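Local coordinates for protein RNase III inhibitor (Mycobacterium tuberculosis, PDB 5M3I) that is a macro domain protein whose precise function is not established, at residues R47-M52 with K82-F87; Q44-R47 with M52-A55; T89-R94 with L99-A104. All blocks are in the same frame, centred on the assembly; numbering follows the deposited sequence.

Interactions 1 and 2 lie on one side of the macro domain, their centres about 5 Å apart, and share Met52. Interaction 2 closes the turn between helix 40-48 and helix 50-61; interaction 1 seats the start of helix 50-61 on strand 83-88. They meet directly where Ile84 CG2 packs 3.9 Å from Phe45 CE1. Interaction 3 follows later in the chain, where strand 83-88 runs out into a loop and leads to helix 99-115. Its centre is about 19 Å from each of the others. Phe87, at the end of the 82-87 segment, reaches interaction 3, with Phe87 CZ 3.7 Å from Ile102 O, whereas interactions 2 and 3 stay about 10 Å apart at their nearest atoms.

Interaction 1 (R47-M52 with K82-F87); sequences RRYPEM and KHIINF
The ring of Tyr49 is held between two aliphatic groups. Ile84 CD1 lies over one face, 4.0 Å from the ring centroid and 24° off the normal, a CH-pi contact shifted toward the rim at CE2. The opposite face carries CG of the preceding residue, Arg48, also offset toward the rim. Tyr49 CG stands anti to its own carbonyl carbon (chi1 -59°), which swings the ring toward the strand. Tyr49 CE1 in turn lies over one face of the Arg48 guanidinium. The Asn86 amide meets Met52 SD with both ends, ND2 at 3.7 Å as a weak hydrogen bond with an N-H...S angle of 147°, and OD1 at a similar distance. Its stronger ties lie with neighbouring strands: OD1 accepts from Asn29 ND2, and ND2 also donates to Phe71 O, so the buried amide is gripped at both ends.

Tyr49 is the N-cap residue of helix 50-61, and the contact lays the start of that helix on strand 83-88 of the mixed macro-domain sheet, between strands 26-31 and 71-74. Met52 enters from the first turn, its chain bent at chi2 and chi3; the Met52 and Ile84 side chains cross at about a right angle, with Met52 CE 4.2 Å from Ile84 CG2. Leu27 of strand 26-31 also touches Tyr49.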
# COMPACT_ATOMS: atom_id res chain seq x y z
N ARG A 47 -2.16 0.16 14.62
CA ARG A 47 -1.61 0.50 15.93
C ARG A 47 -0.86 1.84 15.89
O ARG A 47 -0.87 2.59 16.86
CB ARG A 47 -0.71 -0.64 16.46
CG ARG A 47 -1.48 -1.99 16.63
CD ARG A 47 -1.10 -2.95 17.83
NE ARG A 47 0.20 -2.59 18.43
CZ ARG A 47 0.40 -1.89 19.55
NH1 ARG A 47 -0.60 -1.38 20.27
NH2 ARG A 47 1.66 -1.68 19.95
N ARG A 48 -0.22 2.12 14.78
CA ARG A 48 0.53 3.36 14.64
C ARG A 48 -0.34 4.56 14.24
O ARG A 48 -0.04 5.65 14.65
CB ARG A 48 1.64 3.13 13.60
CG ARG A 48 2.56 4.30 13.36
CD ARG A 48 3.49 4.59 14.54
NE ARG A 48 4.26 5.77 14.18
CZ ARG A 48 3.82 7.03 14.22
NH1 ARG A 48 2.60 7.34 14.68
NH2 ARG A 48 4.62 8.00 13.82
N TYR A 49 -1.39 4.33 13.43
CA TYR A 49 -2.22 5.39 12.89
C TYR A 49 -3.70 5.14 13.18
O TYR A 49 -4.48 4.91 12.29
CB TYR A 49 -2.00 5.52 11.39
CG TYR A 49 -0.56 5.82 11.02
CD1 TYR A 49 0.01 7.06 11.27
CD2 TYR A 49 0.23 4.85 10.41
CE1 TYR A 49 1.33 7.32 10.93
CE2 TYR A 49 1.55 5.10 10.06
CZ TYR A 49 2.09 6.35 10.33
OH TYR A 49 3.39 6.56 9.98
N PRO A 50 -4.09 5.23 14.45
CA PRO A 50 -5.48 4.89 14.83
C PRO A 50 -6.58 5.73 14.15
O PRO A 50 -7.68 5.23 13.88
CB PRO A 50 -5.49 5.10 16.35
CG PRO A 50 -4.35 6.04 16.63
CD PRO A 50 -3.30 5.67 15.61
N GLU A 51 -6.26 6.99 13.87
CA GLU A 51 -7.20 7.91 13.19
C GLU A 51 -7.40 7.51 11.76
O GLU A 51 -8.52 7.51 11.26
CB GLU A 51 -6.72 9.37 13.29
CG GLU A 51 -6.69 9.86 14.74
CD GLU A 51 -6.55 11.36 14.88
OE1 GLU A 51 -5.41 11.87 14.74
OE2 GLU A 51 -7.57 12.03 15.16
N MET A 52 -6.29 7.14 11.12
CA MET A 52 -6.31 6.54 9.79
C MET A 52 -7.24 5.33 9.78
O MET A 52 -8.13 5.25 8.92
CB MET A 52 -4.91 6.13 9.36
CG MET A 52 -4.81 5.50 7.99
SD MET A 52 -5.18 3.74 7.90
CE MET A 52 -3.70 3.06 8.65
N LYS A 82 4.02 11.42 5.21
CA LYS A 82 2.87 12.33 5.11
C LYS A 82 1.60 11.63 4.70
O LYS A 82 0.54 12.08 5.07
CB LYS A 82 3.14 13.47 4.10
CG LYS A 82 4.44 14.27 4.30
CD LYS A 82 4.56 14.95 5.67
CE LYS A 82 5.86 15.79 5.75
NZ LYS A 82 7.06 14.93 5.98
N HIS A 83 1.70 10.53 3.94
CA HIS A 83 0.54 9.81 3.42
C HIS A 83 0.60 8.32 3.69
O HIS A 83 1.66 7.70 3.55
CB HIS A 83 0.42 9.99 1.92
CG HIS A 83 0.35 11.42 1.49
ND1 HIS A 83 -0.79 12.18 1.63
CD2 HIS A 83 1.28 12.23 0.93
CE1 HIS A 83 -0.56 13.40 1.18
NE2 HIS A 83 0.69 13.45 0.75
N ILE A 84 -0.54 7.75 4.03
CA ILE A 84 -0.73 6.33 4.04
C ILE A 84 -1.63 6.01 2.88
O ILE A 84 -2.77 6.50 2.81
CB ILE A 84 -1.44 5.82 5.33
CG1 ILE A 84 -0.80 6.39 6.59
CG2 ILE A 84 -1.47 4.29 5.35
CD1 ILE A 84 0.68 6.17 6.68
N ILE A 85 -1.14 5.17 1.97
CA ILE A 85 -1.89 4.72 0.80
C ILE A 85 -2.32 3.30 1.08
O ILE A 85 -1.52 2.36 1.06
CB ILE A 85 -1.04 4.79 -0.44
CG1 ILE A 85 -0.48 6.21 -0.62
CG2 ILE A 85 -1.86 4.38 -1.65
CD1 ILE A 85 0.56 6.34 -1.71
N ASN A 86 -3.61 3.13 1.38
CA ASN A 86 -4.17 1.82 1.66
C ASN A 86 -4.57 1.19 0.35
O ASN A 86 -5.48 1.65 -0.31
CB ASN A 86 -5.36 1.94 2.58
CG ASN A 86 -4.96 2.45 3.95
OD1 ASN A 86 -4.42 1.70 4.77
ND2 ASN A 86 -5.27 3.71 4.24
N PHE A 87 -3.86 0.13 -0.01
CA PHE A 87 -4.01 -0.57 -1.31
C PHE A 87 -4.85 -1.81 -1.07
O PHE A 87 -4.43 -2.71 -0.35
CB PHE A 87 -2.60 -0.95 -1.75
CG PHE A 87 -2.48 -1.48 -3.11
CD1 PHE A 87 -3.22 -2.58 -3.52
CD2 PHE A 87 -1.61 -0.90 -4.00
CE1 PHE A 87 -3.09 -3.06 -4.78
CE2 PHE A 87 -1.53 -1.34 -5.29
CZ PHE A 87 -2.24 -2.47 -5.66

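Interaction 2 (Q44-R47 with M52-A55); sequences QFKR and MFTA
Lys46 lies along one face of the Phe53 ring, joining two consecutive helices of the macro domain, 40-48 and 50-61, that follow each other through a very short connection. The helices come close here, with Lys46 CA and Phe53 CA 5.5 Å apart. Both side chains adopt the same first torsion: CG is anti to the backbone N in Lys46 (chi1 -179°) and in Phe53 alike, and the two run side by side in the same direction. Beyond CG the lysine chain is fully extended, so its methylenes pass over the ring one after another. CG sits 3.7 Å from Phe53 CG, at the root of the ring; CD follows over the CD1-CE1 side of the same face; CE reaches the middle, 3.9 Å from the centroid and 12° off the normal, as a CH-pi contact. The ammonium group has moved past the centre toward CZ: Lys46 NZ is 4.5 Å from the centroid and 27° off the normal, an off-centre cation-pi interaction. Apolar and charged parts of one side chain therefore use the same ring face, and the ammonium end lies on the partly exposed side of the helix pair.

On the buried side, Phe45 turns toward the sheet, where its side chain meets Leu27, Asn29 and Ile84, while Met37 touches Met52. The bend at the end of the methionine chain carries its methyl back toward helix 40-48, where Met52 CE lies 3.8 Å from Phe45 O and 3.9 Å from Phe45 CB.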
# COMPACT_ATOMS: atom_id res chain seq x y z
N GLN A 44 -0.11 -3.55 12.13
CA GLN A 44 0.91 -2.59 12.56
C GLN A 44 0.50 -1.17 12.16
O GLN A 44 0.65 -0.25 12.93
CB GLN A 44 2.28 -2.96 11.99
CG GLN A 44 2.79 -4.28 12.59
CD GLN A 44 2.89 -4.25 14.13
OE1 GLN A 44 3.79 -3.63 14.68
NE2 GLN A 44 1.96 -4.90 14.81
N PHE A 45 -0.07 -1.01 10.96
CA PHE A 45 -0.58 0.31 10.54
C PHE A 45 -1.72 0.82 11.43
O PHE A 45 -1.77 2.00 11.77
CB PHE A 45 -1.04 0.31 9.09
CG PHE A 45 0.06 0.56 8.09
CD1 PHE A 45 0.40 1.86 7.71
CD2 PHE A 45 0.71 -0.52 7.43
CE1 PHE A 45 1.37 2.08 6.74
CE2 PHE A 45 1.69 -0.28 6.47
CZ PHE A 45 2.02 1.02 6.13
N LYS A 46 -2.62 -0.07 11.83
CA LYS A 46 -3.70 0.31 12.75
C LYS A 46 -3.17 0.82 14.10
O LYS A 46 -3.66 1.79 14.66
CB LYS A 46 -4.66 -0.87 12.93
CG LYS A 46 -5.85 -0.63 13.84
CD LYS A 46 -6.65 -1.92 14.03
CE LYS A 46 -7.73 -1.76 15.08
NZ LYS A 46 -8.50 -3.03 15.33
N ARG A 47 -2.16 0.16 14.62
CA ARG A 47 -1.61 0.50 15.93
C ARG A 47 -0.86 1.84 15.89
O ARG A 47 -0.87 2.59 16.86
CB ARG A 47 -0.71 -0.64 16.46
CG ARG A 47 -1.48 -1.99 16.63
CD ARG A 47 -1.10 -2.95 17.83
NE ARG A 47 0.20 -2.59 18.43
CZ ARG A 47 0.40 -1.89 19.55
NH1 ARG A 47 -0.60 -1.38 20.27
NH2 ARG A 47 1.66 -1.68 19.95
N MET A 52 -6.29 7.14 11.12
CA MET A 52 -6.31 6.54 9.79
C MET A 52 -7.24 5.33 9.78
O MET A 52 -8.13 5.25 8.92
CB MET A 52 -4.91 6.13 9.36
CG MET A 52 -4.81 5.50 7.99
SD MET A 52 -5.18 3.74 7.90
CE MET A 52 -3.70 3.06 8.65
N PHE A 53 -7.10 4.43 10.75
CA PHE A 53 -7.98 3.24 10.78
C PHE A 53 -9.45 3.60 10.90
O PHE A 53 -10.31 2.97 10.25
CB PHE A 53 -7.61 2.25 11.90
CG PHE A 53 -8.59 1.13 12.07
CD1 PHE A 53 -8.58 0.05 11.21
CD2 PHE A 53 -9.56 1.18 13.08
CE1 PHE A 53 -9.50 -0.98 11.35
CE2 PHE A 53 -10.49 0.14 13.23
CZ PHE A 53 -10.45 -0.95 12.36
N THR A 54 -9.74 4.54 11.79
CA THR A 54 -11.11 4.98 12.03
C THR A 54 -11.69 5.51 10.74
O THR A 54 -12.85 5.24 10.44
CB THR A 54 -11.18 6.10 13.10
OG1 THR A 54 -10.55 5.65 14.31
CG2 THR A 54 -12.64 6.50 13.41
N ALA A 55 -10.89 6.25 9.97
CA ALA A 55 -11.37 6.78 8.69
C ALA A 55 -11.62 5.66 7.68
O ALA A 55 -12.69 5.61 7.07
CB ALA A 55 -10.40 7.80 8.14

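Interaction 3 (T89-R94 with L99-A104); sequences TKKHWR and LAYIDA
Tyr101 CG is anti to its own carbonyl carbon (chi1 -58°), and the ring projects from the first turn of helix 99-115 toward the backbone that leaves strand 83-88. A small second torsion, chi2 -11°, turns the ring so that its CD2 edge meets the carbonyl of Thr89: Thr89 O lies in the ring plane, 3.4 Å from Tyr101 CD2. Lys91 comes from further along the loop. With CG anti to the carbonyl carbon (chi1 -73°) and the chain extended from there, its outer methylenes cross the tyrosine at about a right angle, Lys91 CD passing 4.0 Å from Tyr101 OH.

A second, apolar contact joins Thr89 CG2 and Ile102 CD1, side by side at 4.0 Å, and Leu133 adds to the packing on the isoleucine. Tyr101 also touches Ile67.

This is the connection between a strand and the following helix in the alpha/beta macro fold; the loop touches the helix start through Thr89-Lys91 and then runs away from it. The loop has its own supports: Lys90 NZ donates to Trp93 O at 2.9 Å and also to Ala95 O. Backbone bonds of Thr89 with Val31 and of Lys91 with Cys33 tie it to the end of strand 26-31 and the residues beyond.

Thr89 O accepts a hydrogen bond from Ser97 OG, so the carbonyl has a true polar partner besides the ring edge. The C-H at Tyr101 CD2, slightly positive as aromatic edges are, probably adds a modest electrostatic attraction to contacts that are otherwise van der Waals in character.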
# COMPACT_ATOMS: atom_id res chain seq x y z
N THR A 89 -5.97 -5.33 -1.47
CA THR A 89 -5.46 -6.54 -2.06
C THR A 89 -6.52 -7.65 -1.98
O THR A 89 -6.32 -8.71 -2.55
CB THR A 89 -4.19 -7.01 -1.34
OG1 THR A 89 -4.45 -7.13 0.07
CG2 THR A 89 -3.10 -6.03 -1.53
N LYS A 90 -7.60 -7.40 -1.26
CA LYS A 90 -8.67 -8.37 -1.05
C LYS A 90 -10.00 -7.65 -0.89
O LYS A 90 -10.03 -6.46 -0.42
CB LYS A 90 -8.48 -9.11 0.28
CG LYS A 90 -7.32 -10.03 0.37
CD LYS A 90 -7.24 -10.58 1.79
CE LYS A 90 -6.21 -11.69 1.92
NZ LYS A 90 -6.78 -12.84 2.68
N LYS A 91 -11.06 -8.39 -1.16
CA LYS A 91 -12.42 -7.96 -0.88
C LYS A 91 -12.71 -8.27 0.59
O LYS A 91 -12.46 -7.39 1.46
CB LYS A 91 -13.39 -8.59 -1.86
CG LYS A 91 -13.28 -7.96 -3.24
CD LYS A 91 -14.16 -8.61 -4.31
CE LYS A 91 -14.01 -7.84 -5.63
NZ LYS A 91 -14.61 -8.54 -6.80
N HIS A 92 -13.22 -9.46 0.85
CA HIS A 92 -13.35 -9.96 2.22
C HIS A 92 -12.02 -10.57 2.60
O HIS A 92 -11.29 -11.10 1.75
CB HIS A 92 -14.45 -10.98 2.38
CG HIS A 92 -14.98 -11.06 3.79
ND1 HIS A 92 -14.33 -11.78 4.76
CD2 HIS A 92 -16.03 -10.47 4.40
CE1 HIS A 92 -14.97 -11.64 5.91
NE2 HIS A 92 -16.01 -10.86 5.72
N TRP A 93 -11.67 -10.47 3.88
CA TRP A 93 -10.38 -11.07 4.38
C TRP A 93 -10.32 -12.59 4.39
O TRP A 93 -9.28 -13.20 4.20
CB TRP A 93 -10.00 -10.55 5.77
CG TRP A 93 -11.05 -10.65 6.81
CD1 TRP A 93 -11.87 -9.65 7.23
CD2 TRP A 93 -11.39 -11.80 7.58
NE1 TRP A 93 -12.72 -10.11 8.20
CE2 TRP A 93 -12.45 -11.43 8.43
CE3 TRP A 93 -10.92 -13.11 7.62
CZ2 TRP A 93 -13.04 -12.32 9.31
CZ3 TRP A 93 -11.51 -14.00 8.48
CH2 TRP A 93 -12.56 -13.61 9.32
N ARG A 94 -11.47 -13.20 4.59
CA ARG A 94 -11.70 -14.62 4.33
C ARG A 94 -11.13 -15.12 2.97
O ARG A 94 -10.65 -16.26 2.90
CB ARG A 94 -13.21 -14.94 4.51
CG ARG A 94 -13.63 -14.70 5.95
CD ARG A 94 -15.13 -14.87 6.19
NE ARG A 94 -15.57 -16.23 6.48
CZ ARG A 94 -16.68 -16.56 7.16
NH1 ARG A 94 -17.47 -15.63 7.68
NH2 ARG A 94 -16.99 -17.85 7.34
N LEU A 99 -3.98 -11.59 -8.71
CA LEU A 99 -3.12 -10.76 -9.54
C LEU A 99 -3.86 -9.63 -10.22
O LEU A 99 -3.36 -8.50 -10.29
CB LEU A 99 -2.35 -11.60 -10.56
CG LEU A 99 -1.19 -12.39 -9.91
CD1 LEU A 99 -0.61 -13.40 -10.88
CD2 LEU A 99 -0.08 -11.49 -9.38
N ALA A 100 -5.08 -9.92 -10.64
CA ALA A 100 -5.97 -8.89 -11.22
C ALA A 100 -6.25 -7.72 -10.26
O ALA A 100 -6.38 -6.58 -10.70
CB ALA A 100 -7.26 -9.51 -11.70
N TYR A 101 -6.33 -7.99 -8.95
CA TYR A 101 -6.50 -6.95 -7.96
C TYR A 101 -5.26 -6.03 -7.84
O TYR A 101 -5.38 -4.84 -7.55
CB TYR A 101 -6.80 -7.56 -6.60
CG TYR A 101 -8.03 -8.47 -6.47
CD1 TYR A 101 -9.01 -8.57 -7.48
CD2 TYR A 101 -8.22 -9.16 -5.29
CE1 TYR A 101 -10.14 -9.40 -7.29
CE2 TYR A 101 -9.32 -9.99 -5.10
CZ TYR A 101 -10.27 -10.11 -6.09
OH TYR A 101 -11.32 -10.92 -5.80
N ILE A 102 -4.09 -6.63 -8.03
CA ILE A 102 -2.83 -5.95 -7.93
C ILE A 102 -2.69 -5.08 -9.18
O ILE A 102 -2.29 -3.90 -9.10
CB ILE A 102 -1.63 -6.92 -7.75
CG1 ILE A 102 -1.81 -7.85 -6.52
CG2 ILE A 102 -0.30 -6.19 -7.61
CD1 ILE A 102 -2.16 -7.19 -5.22
N ASP A 103 -2.97 -5.66 -10.34
CA ASP A 103 -2.94 -4.89 -11.62
C ASP A 103 -3.80 -3.65 -11.53
O ASP A 103 -3.38 -2.58 -11.89
CB ASP A 103 -3.37 -5.77 -12.78
CG ASP A 103 -2.38 -6.90 -13.07
OD1 ASP A 103 -1.23 -6.86 -12.59
OD2 ASP A 103 -2.74 -7.83 -13.84
N ALA A 104 -5.01 -3.82 -11.03
CA ALA A 104 -5.97 -2.72 -11.00
C ALA A 104 -5.56 -1.66 -9.98
O ALA A 104 -5.63 -0.47 -10.25
CB ALA A 104 -7.40 -3.23 -10.73